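Long-range contacts in alpha-fucosidase (Bifidobacterium bifidum, PDB 2EAB), which probably releases alpha-1,2-linked L-fucose from glycans by hydrolysis, the chain here being the catalytic-domain piece of a much longer bifidobacterial protein: residues A[117-121]-A[570-574]; A[528-532]-A[593-597]. The contacts are given in a common frame with arbitrary orientation. Numbering follows the deposited sequence.

Contact 1 of 2, residues A[117-121]-A[570-574]; sequences ETVNP and PLGTD
A loop that follows helix 103-113, in the family 65-type N-terminal part of the chain, lies antiparallel along the outer edge of strand 572-574, the last strand of a small three-stranded antiparallel sheet in the family 95 catalytic region. Thr118 and Val119 are extended, while Leu571 (phi/psi -63/-37) turns the corner that leads into the strand. In register, Thr118 CA lies 4.7 Å from Thr573 CA and Val119 CA 5.2 Å from Gly572 CA. Val119 N bonds Gly572 O directly at 2.9 Å, and Thr118 CA adds a CA-H...O contact of 3.1 Å to Gly572 O. The return half of the same residue pair is too long for a direct bond, so a water stands between Gly572 N (2.9 Å) and Val119 O (2.8 Å); a second bridges Glu117 O (2.7 Å) and Asp574 N (2.9 Å).

Thr118, chi1 p, sets CG2 3.7 Å from Pro570 CB. Thr573, also p, bonds Gly575 O through OG1. Val119, chi1 m, packs on Leu108, Leu112 and Val562. Glu117 (m, t) points away and forms a salt bridge with Lys662; Asp574, chi1 t, bonds Thr559 and His548 through OD1. Asn120, chi1 t, bonds Gly122 N through OD1. Leu571 has chi1 between wells at -130° and chi2 p, and both it and Pro121 rest on Phe499. A beta carbon on Gly572 would sit only 3.1 Å from both Pro121 CG and Val119 O. Beside it the C-gamma-endo ring of Pro121 brings CD to 4.0 Å from Leu571 CB.

Contact 2 of 2, residues A[528-532]-A[593-597]; sequences LDRVY and AAKAK
Two helices of the family 95 catalytic region meet here, the end of 577-596 against the flank of 525-546 near its start, a helix-helix contact of the kind that builds the (alpha/alpha)6 barrel expected for this family. Residues 528-532 are fully helical, with Tyr532 N bonded to Leu528 O at 2.9 Å. The other helix is ending: Lys597 (phi/psi -100/0) gives its N to Ala594 O at 3.0 Å and only weakly to Ala593 O at 3.3 Å. The nearest CA pair is Tyr532 and Ala593, 5.5 Å apart.

Apolar packing comes first. Leu528 (chi1 t, chi2 p) sends CD1 to 4.2 Å from Ala593 CB and CD2 to 3.8 Å from Ala596 CB, with Lys597 CG 3.7 Å from the same CD2. Tyr532 (chi1 t, chi2 71°) meets Ala593 CB at its ring edge, 4.0 Å from CD1, and holds CE1 3.8 Å from Ala594 CB; its OH bonds Asp601. The leucine and tyrosine thus pack against three small side chains.

The charged part involves Lys597 (m, t, p, p), which brings CD to 3.6 Å from Tyr532 CG and forms a salt bridge through NZ to Asp529 OD1 at 2.8 Å. The CA-to-CB bond of Asp529 points away, yet with chi1 m its carboxylate comes back to the lysine. Lys597 therefore does double duty: its methylenes extend the apolar interface while its ammonium group pairs with the carboxylate of the exposed Asp529.

From the N terminus, the chain makes an excursion between strands 69-76 and 140-145 of the N-terminal beta domain; it includes helix 103-113 and residues 117-121, where contact 1 opens. The chain then completes the beta domain and enters the helical catalytic region, where 528-532 opens contact 2. Only at 570-574 does contact 1 close, across 448 intervening residues; helix 577-596 follows directly, and contact 2 closes at 593-597 after 60. The two loops therefore cross. Contact 1 joins the excursion to the catalytic region, whereas contact 2 is internal to that region. Their centres lie 36 Å apart, with nearest atoms about 26 Å apart, so they do not touch.

Contact 1 of 2, residues A[117-121]-A[570-574]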
loop_
_atom_site.group_PDB
_atom_site.type_symbol
_atom_site.label_atom_id
_atom_site.label_comp_id
_atom_site.label_asym_id
_atom_site.label_seq_id
_atom_site.Cartn_x
_atom_site.Cartn_y
_atom_site.Cartn_z
ATOM N N GLU A 117 33.078 -6.722 -13.822
ATOM C CA GLU A 117 31.783 -6.250 -14.308
ATOM C C GLU A 117 30.653 -6.928 -13.550
ATOM O O GLU A 117 29.570 -6.359 -13.382
ATOM C CB GLU A 117 31.625 -6.544 -15.801
ATOM C CG GLU A 117 32.512 -5.714 -16.722
ATOM C CD GLU A 117 32.137 -5.867 -18.188
ATOM O OE1 GLU A 117 31.720 -6.973 -18.592
ATOM O OE2 GLU A 117 32.262 -4.881 -18.939
ATOM N N THR A 118 30.901 -8.166 -13.135
ATOM C CA THR A 118 29.939 -8.934 -12.354
ATOM C C THR A 118 30.673 -9.751 -11.303
ATOM O O THR A 118 31.862 -10.048 -11.452
ATOM C CB THR A 118 29.092 -9.901 -13.223
ATOM O OG1 THR A 118 29.915 -10.967 -13.714
ATOM C CG2 THR A 118 28.429 -9.181 -14.392
ATOM N N VAL A 119 29.952 -10.089 -10.237
ATOM C CA VAL A 119 30.442 -10.986 -9.197
ATOM C C VAL A 119 29.335 -11.976 -8.846
ATOM O O VAL A 119 28.203 -11.843 -9.319
ATOM C CB VAL A 119 30.897 -10.219 -7.924
ATOM C CG1 VAL A 119 32.132 -9.367 -8.212
ATOM C CG2 VAL A 119 29.769 -9.370 -7.356
ATOM N N ASN A 120 29.662 -12.976 -8.033
ATOM C CA ASN A 120 28.653 -13.902 -7.533
ATOM C C ASN A 120 28.307 -13.568 -6.087
ATOM O O ASN A 120 29.048 -13.926 -5.173
ATOM C CB ASN A 120 29.122 -15.354 -7.645
ATOM C CG ASN A 120 28.090 -16.340 -7.126
ATOM O OD1 ASN A 120 26.986 -15.956 -6.725
ATOM N ND2 ASN A 120 28.441 -17.617 -7.129
ATOM N N PRO A 121 27.168 -12.885 -5.875
ATOM C CA PRO A 121 26.781 -12.488 -4.530
ATOM C C PRO A 121 25.927 -13.535 -3.816
ATOM O O PRO A 121 25.258 -13.206 -2.836
ATOM C CB PRO A 121 25.965 -11.227 -4.793
ATOM C CG PRO A 121 25.273 -11.522 -6.081
ATOM C CD PRO A 121 26.191 -12.424 -6.878
ATOM N N PRO A 570 22.529 -9.620 -14.897
ATOM C CA PRO A 570 23.414 -10.335 -13.975
ATOM C C PRO A 570 23.025 -10.141 -12.515
ATOM O O PRO A 570 22.496 -9.090 -12.138
ATOM C CB PRO A 570 24.783 -9.688 -14.218
ATOM C CG PRO A 570 24.666 -8.968 -15.510
ATOM C CD PRO A 570 23.239 -8.543 -15.607
ATOM N N LEU A 571 23.328 -11.150 -11.703
ATOM C CA LEU A 571 22.990 -11.157 -10.284
ATOM C C LEU A 571 23.669 -10.050 -9.474
ATOM O O LEU A 571 23.074 -9.499 -8.545
ATOM C CB LEU A 571 23.364 -12.518 -9.696
ATOM C CG LEU A 571 22.358 -13.317 -8.867
ATOM C CD1 LEU A 571 20.957 -13.264 -9.469
ATOM C CD2 LEU A 571 22.834 -14.754 -8.766
ATOM N N GLY A 572 24.914 -9.734 -9.818
ATOM C CA GLY A 572 25.703 -8.796 -9.035
ATOM C C GLY A 572 26.566 -7.917 -9.906
ATOM O O GLY A 572 27.603 -8.350 -10.405
ATOM N N THR A 573 26.118 -6.683 -10.105
ATOM C CA THR A 573 26.882 -5.682 -10.844
ATOM C C THR A 573 27.366 -4.592 -9.889
ATOM O O THR A 573 27.020 -4.592 -8.700
ATOM C CB THR A 573 26.055 -5.052 -11.989
ATOM O OG1 THR A 573 24.955 -4.312 -11.443
ATOM C CG2 THR A 573 25.514 -6.124 -12.922
ATOM N N ASP A 574 28.171 -3.668 -10.410
ATOM C CA ASP A 574 28.705 -2.580 -9.607
ATOM C C ASP A 574 27.666 -1.464 -9.521
ATOM O O ASP A 574 27.684 -0.498 -10.290
ATOM C CB ASP A 574 30.028 -2.090 -10.199
ATOM C CG ASP A 574 30.821 -1.227 -9.239
ATOM O OD1 ASP A 574 30.265 -0.754 -8.223
ATOM O OD2 ASP A 574 32.025 -1.027 -9.505
HETATM O O HOH W 1 29.057 -3.764 -13.160
HETATM O O HOH W 2 26.538 -11.501 -11.495
#

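Contact 2 of 2, residues A[528-532]-A[593-597]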
loop_
_atom_site.group_PDB
_atom_site.type_symbol
_atom_site.label_atom_id
_atom_site.label_comp_id
_atom_site.label_asym_id
_atom_site.label_seq_id
_atom_site.Cartn_x
_atom_site.Cartn_y
_atom_site.Cartn_z
ATOM N N LEU A 528 7.770 15.470 11.130
ATOM C CA LEU A 528 9.117 15.859 10.728
ATOM C C LEU A 528 10.181 15.224 11.619
ATOM O O LEU A 528 11.171 14.690 11.122
ATOM C CB LEU A 528 9.268 17.381 10.728
ATOM C CG LEU A 528 10.653 17.956 10.425
ATOM C CD1 LEU A 528 11.166 17.491 9.067
ATOM C CD2 LEU A 528 10.575 19.470 10.476
ATOM N N ASP A 529 9.988 15.290 12.935
ATOM C CA ASP A 529 10.976 14.726 13.857
ATOM C C ASP A 529 11.166 13.223 13.649
ATOM O O ASP A 529 12.293 12.723 13.642
ATOM C CB ASP A 529 10.602 15.015 15.310
ATOM C CG ASP A 529 10.872 16.459 15.713
ATOM O OD1 ASP A 529 11.423 17.233 14.897
ATOM O OD2 ASP A 529 10.539 16.811 16.866
ATOM N N ARG A 530 10.057 12.515 13.450
ATOM C CA ARG A 530 10.088 11.061 13.263
ATOM C C ARG A 530 10.737 10.666 11.946
ATOM O O ARG A 530 11.547 9.735 11.903
ATOM C CB ARG A 530 8.681 10.476 13.351
ATOM C CG ARG A 530 8.090 10.566 14.737
ATOM C CD ARG A 530 6.629 10.233 14.721
ATOM N NE ARG A 530 6.392 8.801 14.548
ATOM C CZ ARG A 530 5.204 8.274 14.265
ATOM N NH1 ARG A 530 4.148 9.059 14.100
ATOM N NH2 ARG A 530 5.066 6.961 14.140
ATOM N N VAL A 531 10.396 11.366 10.869
ATOM C CA VAL A 531 10.945 11.010 9.560
ATOM C C VAL A 531 12.415 11.404 9.482
ATOM O O VAL A 531 13.223 10.695 8.883
ATOM C CB VAL A 531 10.114 11.566 8.364
ATOM C CG1 VAL A 531 8.650 11.178 8.500
ATOM C CG2 VAL A 531 10.240 13.077 8.230
ATOM N N TYR A 532 12.770 12.528 10.100
ATOM C CA TYR A 532 14.168 12.927 10.156
ATOM C C TYR A 532 15.019 11.885 10.881
ATOM O O TYR A 532 16.094 11.528 10.407
ATOM C CB TYR A 532 14.356 14.307 10.799
ATOM C CG TYR A 532 15.817 14.644 10.985
ATOM C CD1 TYR A 532 16.623 14.940 9.889
ATOM C CD2 TYR A 532 16.405 14.630 12.251
ATOM C CE1 TYR A 532 17.973 15.221 10.041
ATOM C CE2 TYR A 532 17.763 14.922 12.415
ATOM C CZ TYR A 532 18.535 15.218 11.304
ATOM O OH TYR A 532 19.873 15.503 11.433
ATOM N N ALA A 593 14.594 17.109 5.039
ATOM C CA ALA A 593 14.172 16.956 6.432
ATOM C C ALA A 593 15.101 17.730 7.368
ATOM O O ALA A 593 14.645 18.442 8.277
ATOM C CB ALA A 593 14.120 15.484 6.816
ATOM N N ALA A 594 16.402 17.599 7.130
ATOM C CA ALA A 594 17.407 18.324 7.904
ATOM C C ALA A 594 17.211 19.831 7.784
ATOM O O ALA A 594 17.177 20.535 8.796
ATOM C CB ALA A 594 18.806 17.935 7.458
ATOM N N LYS A 595 17.052 20.317 6.556
ATOM C CA LYS A 595 16.853 21.746 6.313
ATOM C C LYS A 595 15.623 22.289 7.035
ATOM O O LYS A 595 15.655 23.396 7.586
ATOM C CB LYS A 595 16.769 22.031 4.816
ATOM C CG LYS A 595 18.114 21.988 4.119
ATOM C CD LYS A 595 17.998 22.274 2.634
ATOM C CE LYS A 595 19.375 22.373 1.988
ATOM N NZ LYS A 595 20.207 23.487 2.542
ATOM N N ALA A 596 14.554 21.498 7.057
ATOM C CA ALA A 596 13.309 21.894 7.713
ATOM C C ALA A 596 13.483 22.059 9.222
ATOM O O ALA A 596 12.698 22.752 9.875
ATOM C CB ALA A 596 12.211 20.892 7.408
ATOM N N LYS A 597 14.513 21.413 9.763
ATOM C CA LYS A 597 14.845 21.502 11.184
ATOM C C LYS A 597 15.992 22.476 11.469
ATOM O O LYS A 597 16.383 22.656 12.623
ATOM C CB LYS A 597 15.194 20.114 11.724
ATOM C CG LYS A 597 14.009 19.169 11.789
ATOM C CD LYS A 597 14.409 17.764 12.206
ATOM C CE LYS A 597 14.969 17.704 13.627
ATOM N NZ LYS A 597 14.031 18.216 14.666
#